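PDB 5XH8: extracellular invertase from Aspergillus kawachii, which probably hydrolyses the beta-fructofuranosidic bond of sucrose and transfers fructosyl units with high efficiency to build fructooligosaccharides such as 1-kestose. Local coordinates for residues N383-W397 / L524-A536. Numbering follows the deposited sequence.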
loop_
_atom_site.group_PDB
_atom_site.type_symbol
_atom_site.label_atom_id
_atom_site.label_comp_id
_atom_site.label_asym_id
_atom_site.label_seq_id
_atom_site.Cartn_x
_atom_site.Cartn_y
_atom_site.Cartn_z
ATOM N N ASN A 383 -47.395 -3.507 27.293
ATOM C CA ASN A 383 -48.726 -4.114 27.416
ATOM C C ASN A 383 -49.036 -5.140 26.328
ATOM O O ASN A 383 -50.181 -5.297 25.910
ATOM C CB ASN A 383 -49.820 -3.028 27.447
ATOM C CG ASN A 383 -49.582 -1.971 28.517
ATOM O OD1 ASN A 383 -49.001 -2.230 29.569
ATOM N ND2 ASN A 383 -50.050 -0.769 28.252
ATOM N N VAL A 384 -48.007 -5.852 25.895
ATOM C CA VAL A 384 -48.140 -6.908 24.903
ATOM C C VAL A 384 -48.486 -8.182 25.655
ATOM O O VAL A 384 -47.909 -8.454 26.708
ATOM C CB VAL A 384 -46.814 -7.100 24.117
ATOM C CG1 VAL A 384 -46.811 -8.384 23.279
ATOM C CG2 VAL A 384 -46.553 -5.867 23.253
ATOM N N VAL A 385 -49.384 -8.975 25.074
ATOM C CA VAL A 385 -49.834 -10.214 25.676
ATOM C C VAL A 385 -48.715 -11.236 25.571
ATOM O O VAL A 385 -48.161 -11.451 24.491
ATOM C CB VAL A 385 -51.114 -10.761 25.000
ATOM C CG1 VAL A 385 -51.465 -12.166 25.509
ATOM C CG2 VAL A 385 -52.267 -9.795 25.212
ATOM N N ASP A 386 -48.415 -11.865 26.708
ATOM C CA ASP A 386 -47.323 -12.801 26.829
ATOM C C ASP A 386 -47.730 -14.150 26.253
ATOM O O ASP A 386 -48.017 -15.086 26.988
ATOM C CB ASP A 386 -46.909 -12.915 28.304
ATOM C CG ASP A 386 -45.601 -13.660 28.500
ATOM O OD1 ASP A 386 -45.201 -14.466 27.638
ATOM O OD2 ASP A 386 -44.948 -13.426 29.530
ATOM N N ASN A 387 -47.729 -14.243 24.927
ATOM C CA ASN A 387 -48.062 -15.478 24.215
ATOM C C ASN A 387 -46.903 -15.850 23.285
ATOM O O ASN A 387 -45.829 -15.254 23.376
ATOM C CB ASN A 387 -49.406 -15.333 23.466
ATOM C CG ASN A 387 -49.431 -14.159 22.495
ATOM O OD1 ASN A 387 -48.392 -13.664 22.059
ATOM N ND2 ASN A 387 -50.636 -13.697 22.168
ATOM N N ALA A 388 -47.111 -16.857 22.435
ATOM C CA ALA A 388 -46.125 -17.304 21.457
ATOM C C ALA A 388 -45.625 -16.157 20.552
ATOM O O ALA A 388 -44.419 -16.019 20.313
ATOM C CB ALA A 388 -46.719 -18.416 20.604
ATOM N N LEU A 389 -46.560 -15.334 20.082
ATOM C CA LEU A 389 -46.244 -14.229 19.171
ATOM C C LEU A 389 -45.185 -13.313 19.766
ATOM O O LEU A 389 -44.214 -12.968 19.089
ATOM C CB LEU A 389 -47.487 -13.409 18.833
ATOM C CG LEU A 389 -48.621 -14.120 18.094
ATOM C CD1 LEU A 389 -49.794 -13.165 17.969
ATOM C CD2 LEU A 389 -48.200 -14.632 16.730
ATOM N N ALA A 390 -45.374 -12.939 21.028
ATOM C CA ALA A 390 -44.442 -12.056 21.721
ATOM C C ALA A 390 -43.102 -12.718 22.059
ATOM O O ALA A 390 -42.081 -12.036 22.106
ATOM C CB ALA A 390 -45.077 -11.498 22.983
ATOM N N ARG A 391 -43.118 -14.032 22.290
ATOM C CA ARG A 391 -41.954 -14.777 22.806
ATOM C C ARG A 391 -41.092 -15.422 21.724
ATOM O O ARG A 391 -40.069 -16.010 22.051
ATOM C CB ARG A 391 -42.412 -15.883 23.794
ATOM C CG ARG A 391 -42.928 -15.377 25.127
ATOM C CD ARG A 391 -41.799 -15.048 26.088
ATOM N NE ARG A 391 -42.311 -14.416 27.301
ATOM C CZ ARG A 391 -41.560 -14.011 28.321
ATOM N NH1 ARG A 391 -40.240 -14.148 28.287
ATOM N NH2 ARG A 391 -42.127 -13.447 29.384
ATOM N N GLU A 392 -41.483 -15.328 20.454
ATOM C CA GLU A 392 -40.727 -15.969 19.384
ATOM C C GLU A 392 -39.295 -15.434 19.414
ATOM O O GLU A 392 -39.085 -14.245 19.664
ATOM C CB GLU A 392 -41.382 -15.684 18.036
ATOM C CG GLU A 392 -40.737 -16.379 16.854
ATOM C CD GLU A 392 -41.576 -16.277 15.599
ATOM O OE1 GLU A 392 -41.003 -16.342 14.495
ATOM O OE2 GLU A 392 -42.812 -16.126 15.696
ATOM N N SER A 393 -38.323 -16.324 19.241
ATOM C CA SER A 393 -36.910 -15.950 19.293
ATOM C C SER A 393 -36.360 -15.871 17.858
ATOM O O SER A 393 -37.010 -16.292 16.907
ATOM C CB SER A 393 -36.138 -16.972 20.112
ATOM O OG SER A 393 -36.199 -18.213 19.454
ATOM N N GLY A 394 -35.162 -15.328 17.708
ATOM C CA GLY A 394 -34.571 -15.138 16.383
ATOM C C GLY A 394 -35.389 -14.168 15.549
ATOM O O GLY A 394 -35.524 -14.352 14.343
ATOM N N ALA A 395 -35.926 -13.142 16.211
ATOM C CA ALA A 395 -36.832 -12.191 15.598
ATOM C C ALA A 395 -36.282 -10.782 15.796
ATOM O O ALA A 395 -35.109 -10.620 16.123
ATOM C CB ALA A 395 -38.225 -12.351 16.196
ATOM N N SER A 396 -37.127 -9.770 15.619
ATOM C CA SER A 396 -36.702 -8.353 15.643
ATOM C C SER A 396 -37.045 -7.611 16.899
ATOM O O SER A 396 -37.092 -6.373 16.899
ATOM C CB SER A 396 -37.324 -7.625 14.452
ATOM O OG SER A 396 -37.121 -8.400 13.288
ATOM N N TRP A 397 -37.261 -8.353 17.983
ATOM C CA TRP A 397 -37.600 -7.751 19.265
ATOM C C TRP A 397 -37.169 -8.680 20.392
ATOM O O TRP A 397 -36.867 -9.850 20.155
ATOM C CB TRP A 397 -39.109 -7.507 19.336
ATOM C CG TRP A 397 -39.894 -8.771 19.123
ATOM C CD1 TRP A 397 -40.285 -9.670 20.092
ATOM C CD2 TRP A 397 -40.357 -9.306 17.870
ATOM N NE1 TRP A 397 -40.968 -10.712 19.517
ATOM C CE2 TRP A 397 -41.035 -10.520 18.161
ATOM C CE3 TRP A 397 -40.307 -8.861 16.538
ATOM C CZ2 TRP A 397 -41.634 -11.312 17.165
ATOM C CZ3 TRP A 397 -40.880 -9.660 15.540
ATOM C CH2 TRP A 397 -41.543 -10.874 15.864
ATOM N N LEU A 524 -44.060 -7.563 9.155
ATOM C CA LEU A 524 -44.438 -6.738 10.292
ATOM C C LEU A 524 -45.411 -7.541 11.166
ATOM O O LEU A 524 -46.479 -7.900 10.697
ATOM C CB LEU A 524 -45.118 -5.455 9.822
ATOM C CG LEU A 524 -45.668 -4.565 10.943
ATOM C CD1 LEU A 524 -44.559 -4.041 11.853
ATOM C CD2 LEU A 524 -46.470 -3.427 10.347
ATOM N N ARG A 525 -45.020 -7.837 12.405
ATOM C CA ARG A 525 -45.902 -8.503 13.356
ATOM C C ARG A 525 -46.669 -7.456 14.137
ATOM O O ARG A 525 -46.087 -6.513 14.676
ATOM C CB ARG A 525 -45.141 -9.386 14.336
ATOM C CG ARG A 525 -46.017 -9.906 15.485
ATOM C CD ARG A 525 -45.459 -11.162 16.103
ATOM N NE ARG A 525 -45.466 -12.238 15.129
ATOM C CZ ARG A 525 -44.807 -13.380 15.256
ATOM N NH1 ARG A 525 -44.089 -13.654 16.345
ATOM N NH2 ARG A 525 -44.878 -14.272 14.282
ATOM N N LEU A 526 -47.984 -7.644 14.175
ATOM C CA LEU A 526 -48.897 -6.898 15.037
ATOM C C LEU A 526 -49.184 -7.859 16.191
ATOM O O LEU A 526 -49.740 -8.943 15.979
ATOM C CB LEU A 526 -50.182 -6.553 14.257
ATOM C CG LEU A 526 -49.944 -5.641 13.035
ATOM C CD1 LEU A 526 -51.197 -5.434 12.186
ATOM C CD2 LEU A 526 -49.391 -4.294 13.496
ATOM N N PHE A 527 -48.737 -7.491 17.391
ATOM C CA PHE A 527 -48.841 -8.378 18.551
ATOM C C PHE A 527 -50.243 -8.288 19.166
ATOM O O PHE A 527 -51.032 -7.388 18.836
ATOM C CB PHE A 527 -47.827 -7.994 19.624
ATOM C CG PHE A 527 -46.400 -8.064 19.174
ATOM C CD1 PHE A 527 -45.696 -9.267 19.223
ATOM C CD2 PHE A 527 -45.741 -6.917 18.731
ATOM C CE1 PHE A 527 -44.370 -9.325 18.823
ATOM C CE2 PHE A 527 -44.413 -6.974 18.324
ATOM C CZ PHE A 527 -43.728 -8.174 18.373
ATOM N N ASP A 528 -50.536 -9.208 20.082
ATOM C CA ASP A 528 -51.742 -9.083 20.915
ATOM C C ASP A 528 -51.403 -8.141 22.051
ATOM O O ASP A 528 -50.360 -8.294 22.685
ATOM C CB ASP A 528 -52.210 -10.459 21.396
ATOM C CG ASP A 528 -52.680 -11.327 20.250
ATOM O OD1 ASP A 528 -53.459 -10.838 19.412
ATOM O OD2 ASP A 528 -52.272 -12.493 20.166
ATOM N N VAL A 529 -52.271 -7.158 22.273
ATOM C CA VAL A 529 -52.038 -6.063 23.200
ATOM C C VAL A 529 -53.231 -5.942 24.175
ATOM O O VAL A 529 -54.348 -6.317 23.834
ATOM C CB VAL A 529 -51.817 -4.762 22.396
ATOM C CG1 VAL A 529 -51.633 -3.557 23.300
ATOM C CG2 VAL A 529 -50.588 -4.916 21.500
ATOM N N LEU A 530 -52.975 -5.408 25.370
ATOM C CA LEU A 530 -53.975 -5.276 26.430
ATOM C C LEU A 530 -54.125 -3.811 26.852
ATOM O O LEU A 530 -53.166 -3.200 27.306
ATOM C CB LEU A 530 -53.541 -6.121 27.628
ATOM C CG LEU A 530 -54.629 -6.480 28.637
ATOM C CD1 LEU A 530 -55.399 -7.704 28.144
ATOM C CD2 LEU A 530 -54.027 -6.712 30.021
ATOM N N ASN A 531 -55.323 -3.251 26.688
ATOM C CA ASN A 531 -55.624 -1.874 27.109
ATOM C C ASN A 531 -57.046 -1.789 27.629
ATOM O O ASN A 531 -57.968 -2.294 26.989
ATOM C CB ASN A 531 -55.458 -0.903 25.947
ATOM C CG ASN A 531 -54.019 -0.464 25.760
ATOM O OD1 ASN A 531 -53.585 0.527 26.345
ATOM N ND2 ASN A 531 -53.277 -1.191 24.936
ATOM N N GLY A 532 -57.216 -1.138 28.782
ATOM C CA GLY A 532 -58.493 -1.123 29.506
ATOM C C GLY A 532 -59.019 -2.521 29.797
ATOM O O GLY A 532 -60.224 -2.754 29.729
ATOM N N GLY A 533 -58.106 -3.453 30.088
ATOM C CA GLY A 533 -58.438 -4.861 30.295
ATOM C C GLY A 533 -59.069 -5.612 29.131
ATOM O O GLY A 533 -59.673 -6.659 29.347
ATOM N N GLU A 534 -58.939 -5.098 27.908
ATOM C CA GLU A 534 -59.425 -5.785 26.711
ATOM C C GLU A 534 -58.216 -6.145 25.856
ATOM O O GLU A 534 -57.364 -5.290 25.598
ATOM C CB GLU A 534 -60.363 -4.895 25.902
ATOM C CG GLU A 534 -61.521 -4.280 26.674
ATOM C CD GLU A 534 -62.340 -3.332 25.808
ATOM O OE1 GLU A 534 -62.940 -3.803 24.814
ATOM O OE2 GLU A 534 -62.381 -2.117 26.113
ATOM N N GLN A 535 -58.151 -7.411 25.446
ATOM C CA GLN A 535 -57.120 -7.917 24.552
ATOM C C GLN A 535 -57.526 -7.699 23.097
ATOM O O GLN A 535 -58.597 -8.158 22.682
ATOM C CB GLN A 535 -56.879 -9.415 24.777
ATOM C CG GLN A 535 -55.955 -10.046 23.742
ATOM C CD GLN A 535 -55.583 -11.475 24.057
ATOM O OE1 GLN A 535 -55.379 -11.836 25.216
ATOM N NE2 GLN A 535 -55.480 -12.301 23.019
ATOM N N ALA A 536 -56.648 -7.053 22.321
ATOM C CA ALA A 536 -56.883 -6.810 20.896
ATOM C C ALA A 536 -55.619 -7.064 20.056
ATOM O O ALA A 536 -54.503 -7.075 20.567
ATOM C CB ALA A 536 -57.371 -5.382 20.686
#
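At the seam between the five-bladed beta-propeller and the beta-sandwich of this family 32 glycoside hydrolase, a single beta bridge pairs Val-384, at the end of propeller strand 366-385, with Val-529 of the sandwich hairpin. Val-385 N gives Asp-528 O an almost straight bond of 2.7 Å, and Leu-530 N donates to Asn-383 O at 2.8 Å. Beyond the bridge, the short helix 388-391 and the loop to Trp-397 close over Arg-525 and Phe-527. The edge of Phe-527 points into the face of Trp-397 in a T-shaped stack, planes at 87°, with CZ 3.6 Å from Trp-397 CE2; Ala-395 CB lies on the opposite indole face. Trp-397 NE1 is spent on Ala-390 O, which helps fix the indole's rotation. Arg-525, its chain bent at chi3 (-64°), brings NH1 to Leu-389 O (2.8 Å), in the carbonyl plane on a lone pair. NH1 and NH2 together grip one oxygen, Glu-392 OE2, end-on and from the same face of the carboxylate, NH1 at 2.9 Å, while Leu-389 CD2 lies over the guanidinium face. Glu-496 pairs with NH2 as well, and the indole N-H of Trp-239 donates to Glu-392 OE1. Asn-387 works both ways: OD1 caps the helix at Ala-390 N, and ND2 makes a weak bond to Asp-528 OD2 (2.9 Å); the other carboxylate oxygen of Asp-528, OD1, forms a salt bridge with Arg-469. Two carboxylates and a helix carbonyl thus meet the NH1 and NH2 end of the buried Arg-525, probably stabilising its positive charge and tying the helix 388-391 region to the sandwich by charge as well as by ring packing.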